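Local structure of bartonella effector protein (Bep) substrate of VirB T4SS (Bartonella clarridgeiae, 4XI8) at residues 38-52 and 64-76. The protein probably transfers AMP from ATP to threonine or tyrosine side chains of target proteins, this chain holding the Fic domain of the longer effector. Sequence-based numbering, arbitrary orientation.
Sequences CAYDLLQAMLNLRKE and KYLHQRLYEKMFE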
loop_
_atom_site.group_PDB
_atom_site.type_symbol
_atom_site.label_atom_id
_atom_site.label_comp_id
_atom_site.label_asym_id
_atom_site.label_seq_id
_atom_site.Cartn_x
_atom_site.Cartn_y
_atom_site.Cartn_z
ATOM N N CYS A 38 2.398 8.379 -20.426
ATOM C CA CYS A 38 3.253 9.237 -19.619
ATOM C C CYS A 38 3.935 8.441 -18.517
ATOM O O CYS A 38 5.131 8.600 -18.280
ATOM C CB CYS A 38 2.449 10.387 -19.014
ATOM S SG CYS A 38 3.449 11.569 -18.081
ATOM N N ALA A 39 3.174 7.578 -17.853
ATOM C CA ALA A 39 3.712 6.769 -16.767
ATOM C C ALA A 39 4.721 5.753 -17.293
ATOM O O ALA A 39 5.714 5.452 -16.633
ATOM C CB ALA A 39 2.588 6.065 -16.025
ATOM N N TYR A 40 4.459 5.236 -18.490
ATOM C CA TYR A 40 5.337 4.250 -19.111
ATOM C C TYR A 40 6.671 4.872 -19.510
ATOM O O TYR A 40 7.732 4.298 -19.263
ATOM C CB TYR A 40 4.660 3.620 -20.330
ATOM C CG TYR A 40 5.529 2.617 -21.056
ATOM C CD1 TYR A 40 5.707 1.334 -20.552
ATOM C CD2 TYR A 40 6.168 2.947 -22.243
ATOM C CE1 TYR A 40 6.499 0.411 -21.208
ATOM C CE2 TYR A 40 6.962 2.030 -22.908
ATOM C CZ TYR A 40 7.124 0.765 -22.385
ATOM O OH TYR A 40 7.912 -0.153 -23.042
ATOM N N ASP A 41 6.611 6.048 -20.130
ATOM C CA ASP A 41 7.819 6.750 -20.552
ATOM C C ASP A 41 8.594 7.273 -19.350
ATOM O O ASP A 41 9.823 7.343 -19.375
ATOM C CB ASP A 41 7.469 7.910 -21.487
ATOM C CG ASP A 41 7.059 7.445 -22.870
ATOM O OD1 ASP A 41 7.277 6.258 -23.191
ATOM O OD2 ASP A 41 6.523 8.271 -23.639
ATOM N N LEU A 42 7.866 7.641 -18.301
ATOM C CA LEU A 42 8.478 8.134 -17.075
ATOM C C LEU A 42 9.256 7.033 -16.360
ATOM O O LEU A 42 10.339 7.271 -15.829
ATOM C CB LEU A 42 7.410 8.711 -16.146
ATOM C CG LEU A 42 7.882 9.497 -14.925
ATOM C CD1 LEU A 42 8.635 10.745 -15.351
ATOM C CD2 LEU A 42 6.696 9.856 -14.056
ATOM N N LEU A 43 8.697 5.826 -16.357
ATOM C CA LEU A 43 9.340 4.682 -15.718
ATOM C C LEU A 43 10.596 4.266 -16.474
ATOM O O LEU A 43 11.600 3.888 -15.868
ATOM C CB LEU A 43 8.369 3.504 -15.619
ATOM C CG LEU A 43 8.918 2.232 -14.968
ATOM C CD1 LEU A 43 9.446 2.530 -13.572
ATOM C CD2 LEU A 43 7.856 1.145 -14.921
ATOM N N GLN A 44 10.531 4.337 -17.798
ATOM C CA GLN A 44 11.673 4.008 -18.641
ATOM C C GLN A 44 12.802 5.006 -18.418
ATOM O O GLN A 44 13.975 4.636 -18.374
ATOM C CB GLN A 44 11.265 3.995 -20.117
ATOM C CG GLN A 44 12.405 3.725 -21.087
ATOM C CD GLN A 44 12.912 2.299 -21.017
ATOM O OE1 GLN A 44 12.240 1.413 -20.488
ATOM N NE2 GLN A 44 14.105 2.069 -21.550
ATOM N N ALA A 45 12.432 6.274 -18.275
ATOM C CA ALA A 45 13.398 7.344 -18.069
ATOM C C ALA A 45 14.116 7.211 -16.729
ATOM O O ALA A 45 15.319 7.451 -16.637
ATOM C CB ALA A 45 12.710 8.694 -18.165
ATOM N N MET A 46 13.373 6.827 -15.694
ATOM C CA MET A 46 13.950 6.642 -14.367
ATOM C C MET A 46 14.949 5.491 -14.352
ATOM O O MET A 46 15.965 5.548 -13.658
ATOM C CB MET A 46 12.854 6.395 -13.328
ATOM C CG MET A 46 11.964 7.597 -13.063
ATOM S SD MET A 46 10.736 7.270 -11.784
ATOM C CE MET A 46 9.897 8.850 -11.707
ATOM N N LEU A 47 14.650 4.447 -15.117
ATOM C CA LEU A 47 15.531 3.291 -15.218
ATOM C C LEU A 47 16.855 3.667 -15.874
ATOM O O LEU A 47 17.921 3.238 -15.434
ATOM C CB LEU A 47 14.856 2.168 -16.007
ATOM C CG LEU A 47 15.658 0.872 -16.138
ATOM C CD1 LEU A 47 15.948 0.285 -14.767
ATOM C CD2 LEU A 47 14.927 -0.132 -17.014
ATOM N N ASN A 48 16.776 4.473 -16.928
ATOM C CA ASN A 48 17.962 4.915 -17.650
ATOM C C ASN A 48 18.808 5.890 -16.835
ATOM O O ASN A 48 20.029 5.932 -16.977
ATOM C CB ASN A 48 17.560 5.558 -18.978
ATOM C CG ASN A 48 16.894 4.575 -19.922
ATOM O OD1 ASN A 48 17.062 3.363 -19.793
ATOM N ND2 ASN A 48 16.129 5.095 -20.876
ATOM N N LEU A 49 18.150 6.666 -15.979
ATOM C CA LEU A 49 18.838 7.630 -15.126
ATOM C C LEU A 49 19.734 6.950 -14.096
ATOM O O LEU A 49 20.765 7.495 -13.705
ATOM C CB LEU A 49 17.826 8.532 -14.416
ATOM C CG LEU A 49 17.291 9.719 -15.219
ATOM C CD1 LEU A 49 16.295 10.519 -14.396
ATOM C CD2 LEU A 49 18.435 10.602 -15.687
ATOM N N ARG A 50 19.330 5.769 -13.643
ATOM C CA ARG A 50 20.108 5.028 -12.657
ATOM C C ARG A 50 21.342 4.366 -13.263
ATOM O O ARG A 50 22.334 4.144 -12.571
ATOM C CB ARG A 50 19.234 3.980 -11.965
ATOM C CG ARG A 50 18.107 4.589 -11.149
ATOM C CD ARG A 50 17.650 3.665 -10.034
ATOM N NE ARG A 50 16.526 4.227 -9.290
ATOM C CZ ARG A 50 15.792 3.547 -8.416
ATOM N NH1 ARG A 50 16.061 2.272 -8.170
ATOM N NH2 ARG A 50 14.788 4.142 -7.785
ATOM N N LYS A 51 21.278 4.044 -14.553
ATOM C CA LYS A 51 22.409 3.420 -15.231
ATOM C C LYS A 51 23.617 4.349 -15.298
ATOM O O LYS A 51 24.753 3.908 -15.133
ATOM C CB LYS A 51 22.010 2.987 -16.643
ATOM C CG LYS A 51 21.070 1.793 -16.681
ATOM C CD LYS A 51 20.515 1.559 -18.079
ATOM C CE LYS A 51 19.163 0.860 -18.031
ATOM N NZ LYS A 51 18.366 1.111 -19.264
ATOM N N GLU A 52 23.368 5.633 -15.543
ATOM C CA GLU A 52 24.439 6.623 -15.594
ATOM C C GLU A 52 24.896 6.981 -14.180
ATOM O O GLU A 52 24.092 6.997 -13.249
ATOM C CB GLU A 52 23.999 7.873 -16.366
ATOM C CG GLU A 52 22.793 8.590 -15.801
ATOM C CD GLU A 52 22.353 9.746 -16.677
ATOM O OE1 GLU A 52 22.321 9.575 -17.914
ATOM O OE2 GLU A 52 22.046 10.826 -16.131
ATOM N N LYS A 64 17.249 20.625 -14.247
ATOM C CA LYS A 64 16.589 20.717 -15.543
ATOM C C LYS A 64 16.901 19.487 -16.389
ATOM O O LYS A 64 16.071 19.041 -17.181
ATOM C CB LYS A 64 17.012 21.986 -16.284
ATOM C CG LYS A 64 16.668 23.277 -15.562
ATOM C CD LYS A 64 16.830 24.474 -16.483
ATOM C CE LYS A 64 16.864 25.776 -15.700
ATOM N NZ LYS A 64 17.215 26.931 -16.571
ATOM N N TYR A 65 18.105 18.948 -16.215
ATOM C CA TYR A 65 18.522 17.747 -16.929
ATOM C C TYR A 65 17.659 16.556 -16.531
ATOM O O TYR A 65 17.274 15.747 -17.377
ATOM C CB TYR A 65 19.997 17.443 -16.658
ATOM C CG TYR A 65 20.448 16.098 -17.180
ATOM C CD1 TYR A 65 20.741 15.916 -18.524
ATOM C CD2 TYR A 65 20.580 15.009 -16.327
ATOM C CE1 TYR A 65 21.152 14.689 -19.005
ATOM C CE2 TYR A 65 20.988 13.777 -16.799
ATOM C CZ TYR A 65 21.274 13.622 -18.138
ATOM O OH TYR A 65 21.683 12.398 -18.613
ATOM N N LEU A 66 17.365 16.451 -15.239
ATOM C CA LEU A 66 16.499 15.392 -14.736
ATOM C C LEU A 66 15.098 15.538 -15.316
ATOM O O LEU A 66 14.488 14.560 -15.748
ATOM C CB LEU A 66 16.444 15.417 -13.208
ATOM C CG LEU A 66 17.742 15.092 -12.470
ATOM C CD1 LEU A 66 17.543 15.208 -10.968
ATOM C CD2 LEU A 66 18.236 13.703 -12.845
ATOM N N HIS A 67 14.597 16.769 -15.325
ATOM C CA HIS A 67 13.274 17.054 -15.863
ATOM C C HIS A 67 13.227 16.790 -17.361
ATOM O O HIS A 67 12.194 16.384 -17.896
ATOM C CB HIS A 67 12.877 18.502 -15.566
ATOM C CG HIS A 67 11.423 18.785 -15.786
ATOM N ND1 HIS A 67 10.951 19.431 -16.908
ATOM C CD2 HIS A 67 10.337 18.510 -15.026
ATOM C CE1 HIS A 67 9.637 19.544 -16.828
ATOM N NE2 HIS A 67 9.239 18.992 -15.697
ATOM N N GLN A 68 14.349 17.023 -18.034
ATOM C CA GLN A 68 14.439 16.768 -19.466
ATOM C C GLN A 68 14.363 15.279 -19.764
ATOM O O GLN A 68 13.541 14.841 -20.561
ATOM C CB GLN A 68 15.737 17.334 -20.040
ATOM C CG GLN A 68 15.895 17.085 -21.531
ATOM C CD GLN A 68 17.335 17.193 -21.990
ATOM O OE1 GLN A 68 18.074 18.075 -21.555
ATOM N NE2 GLN A 68 17.742 16.285 -22.869
ATOM N N ARG A 69 15.220 14.507 -19.101
ATOM C CA ARG A 69 15.312 13.071 -19.340
ATOM C C ARG A 69 13.992 12.360 -19.045
ATOM O O ARG A 69 13.662 11.357 -19.677
ATOM C CB ARG A 69 16.438 12.468 -18.498
ATOM C CG ARG A 69 16.948 11.132 -19.012
ATOM C CD ARG A 69 17.468 11.252 -20.437
ATOM N NE ARG A 69 18.690 12.048 -20.515
ATOM C CZ ARG A 69 19.360 12.276 -21.641
ATOM N NH1 ARG A 69 18.927 11.768 -22.787
ATOM N NH2 ARG A 69 20.464 13.011 -21.624
ATOM N N LEU A 70 13.236 12.893 -18.090
ATOM C CA LEU A 70 11.979 12.279 -17.678
ATOM C C LEU A 70 10.839 12.552 -18.658
ATOM O O LEU A 70 9.994 11.687 -18.886
ATOM C CB LEU A 70 11.579 12.764 -16.282
ATOM C CG LEU A 70 12.376 12.220 -15.092
ATOM C CD1 LEU A 70 11.806 12.742 -13.785
ATOM C CD2 LEU A 70 12.393 10.700 -15.100
ATOM N N TYR A 71 10.808 13.751 -19.231
ATOM C CA TYR A 71 9.662 14.163 -20.038
ATOM C C TYR A 71 9.997 14.580 -21.473
ATOM O O TYR A 71 9.171 15.206 -22.133
ATOM C CB TYR A 71 8.928 15.319 -19.345
ATOM C CG TYR A 71 8.419 14.994 -17.958
ATOM C CD1 TYR A 71 7.211 14.331 -17.778
ATOM C CD2 TYR A 71 9.139 15.361 -16.828
ATOM C CE1 TYR A 71 6.741 14.033 -16.511
ATOM C CE2 TYR A 71 8.676 15.068 -15.558
ATOM C CZ TYR A 71 7.476 14.405 -15.406
ATOM O OH TYR A 71 7.011 14.111 -14.144
ATOM N N GLU A 72 11.185 14.237 -21.964
ATOM C CA GLU A 72 11.572 14.660 -23.312
ATOM C C GLU A 72 10.779 13.932 -24.391
ATOM O O GLU A 72 10.590 14.454 -25.487
ATOM C CB GLU A 72 13.074 14.461 -23.540
ATOM C CG GLU A 72 13.525 13.017 -23.656
ATOM C CD GLU A 72 15.030 12.899 -23.812
ATOM O OE1 GLU A 72 15.556 11.773 -23.691
ATOM O OE2 GLU A 72 15.685 13.934 -24.057
ATOM N N LYS A 73 10.316 12.729 -24.076
ATOM C CA LYS A 73 9.510 11.951 -25.007
ATOM C C LYS A 73 8.046 12.341 -24.876
ATOM O O LYS A 73 7.217 11.978 -25.709
ATOM C CB LYS A 73 9.683 10.451 -24.762
ATOM C CG LYS A 73 10.828 9.822 -25.537
ATOM C CD LYS A 73 10.855 8.315 -25.349
ATOM C CE LYS A 73 10.675 7.592 -26.674
ATOM N NZ LYS A 73 9.392 7.962 -27.335
ATOM N N MET A 74 7.742 13.101 -23.829
ATOM C CA MET A 74 6.366 13.446 -23.504
ATOM C C MET A 74 6.018 14.886 -23.874
ATOM O O MET A 74 5.036 15.133 -24.575
ATOM C CB MET A 74 6.134 13.230 -22.007
ATOM C CG MET A 74 4.687 13.118 -21.590
ATOM S SD MET A 74 3.932 11.600 -22.191
ATOM C CE MET A 74 2.656 12.278 -23.234
ATOM N N PHE A 75 6.827 15.829 -23.406
ATOM C CA PHE A 75 6.552 17.247 -23.613
ATOM C C PHE A 75 7.664 17.940 -24.393
ATOM O O PHE A 75 8.836 17.583 -24.276
ATOM C CB PHE A 75 6.338 17.948 -22.269
ATOM C CG PHE A 75 5.272 17.317 -21.418
ATOM C CD1 PHE A 75 4.106 16.833 -21.990
ATOM C CD2 PHE A 75 5.438 17.202 -20.048
ATOM C CE1 PHE A 75 3.124 16.250 -21.211
ATOM C CE2 PHE A 75 4.460 16.619 -19.264
ATOM C CZ PHE A 75 3.303 16.142 -19.848
ATOM N N GLU A 76 7.285 18.936 -25.188
ATOM C CA GLU A 76 8.247 19.703 -25.971
ATOM C C GLU A 76 9.089 20.600 -25.070
ATOM O O GLU A 76 10.223 20.946 -25.405
ATOM C CB GLU A 76 7.535 20.550 -27.029
ATOM C CG GLU A 76 6.915 19.756 -28.165
ATOM C CD GLU A 76 6.349 20.649 -29.254
ATOM O OE1 GLU A 76 6.501 21.883 -29.149
ATOM O OE2 GLU A 76 5.751 20.117 -30.213
#
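Leu70 enters the middle of the contact as a knob among Leu42, Ala45, Met46 and Leu49, its CD2 lying 3.7 Å from Ala45 CB. The alanine suits this place because its small side chain lets the backbones come close, with the CA atoms of Ala45 and Leu70 5.1 Å apart. Leu49 answers as a knob among Tyr65, Leu66, Arg69 and Leu70, and its two branches divide the work: CD1 faces the leucines, whereas CD2 rests on the aliphatic CG of Arg69 at 3.7 Å. Leu42, with CG anti to the backbone N (chi1 -169°), lays CD1 over a face of the Tyr71 ring in a CH-pi contact, 4.2 Å from the centroid. The interlocking knobs join two helices of the helical Fic domain, whose segments 38-51 and 64-71 run at 130° to each other. At the C-terminal end of segment 38-52, the Glu52 carboxylate meets Tyr65 nearly coplanar with the ring, OE1 and OE2 each 3.0 Å from OH and OE2 also at the ring edge. Beyond Leu42, the flexible thioether of Met74, bent at chi2 and chi3, brings SD to 3.7 Å from Cys38 CB. Further out, Asp41 OD2 hydrogen-bonds Tyr27, and Tyr150 of helix 148-162 touches both Leu42 and Tyr71.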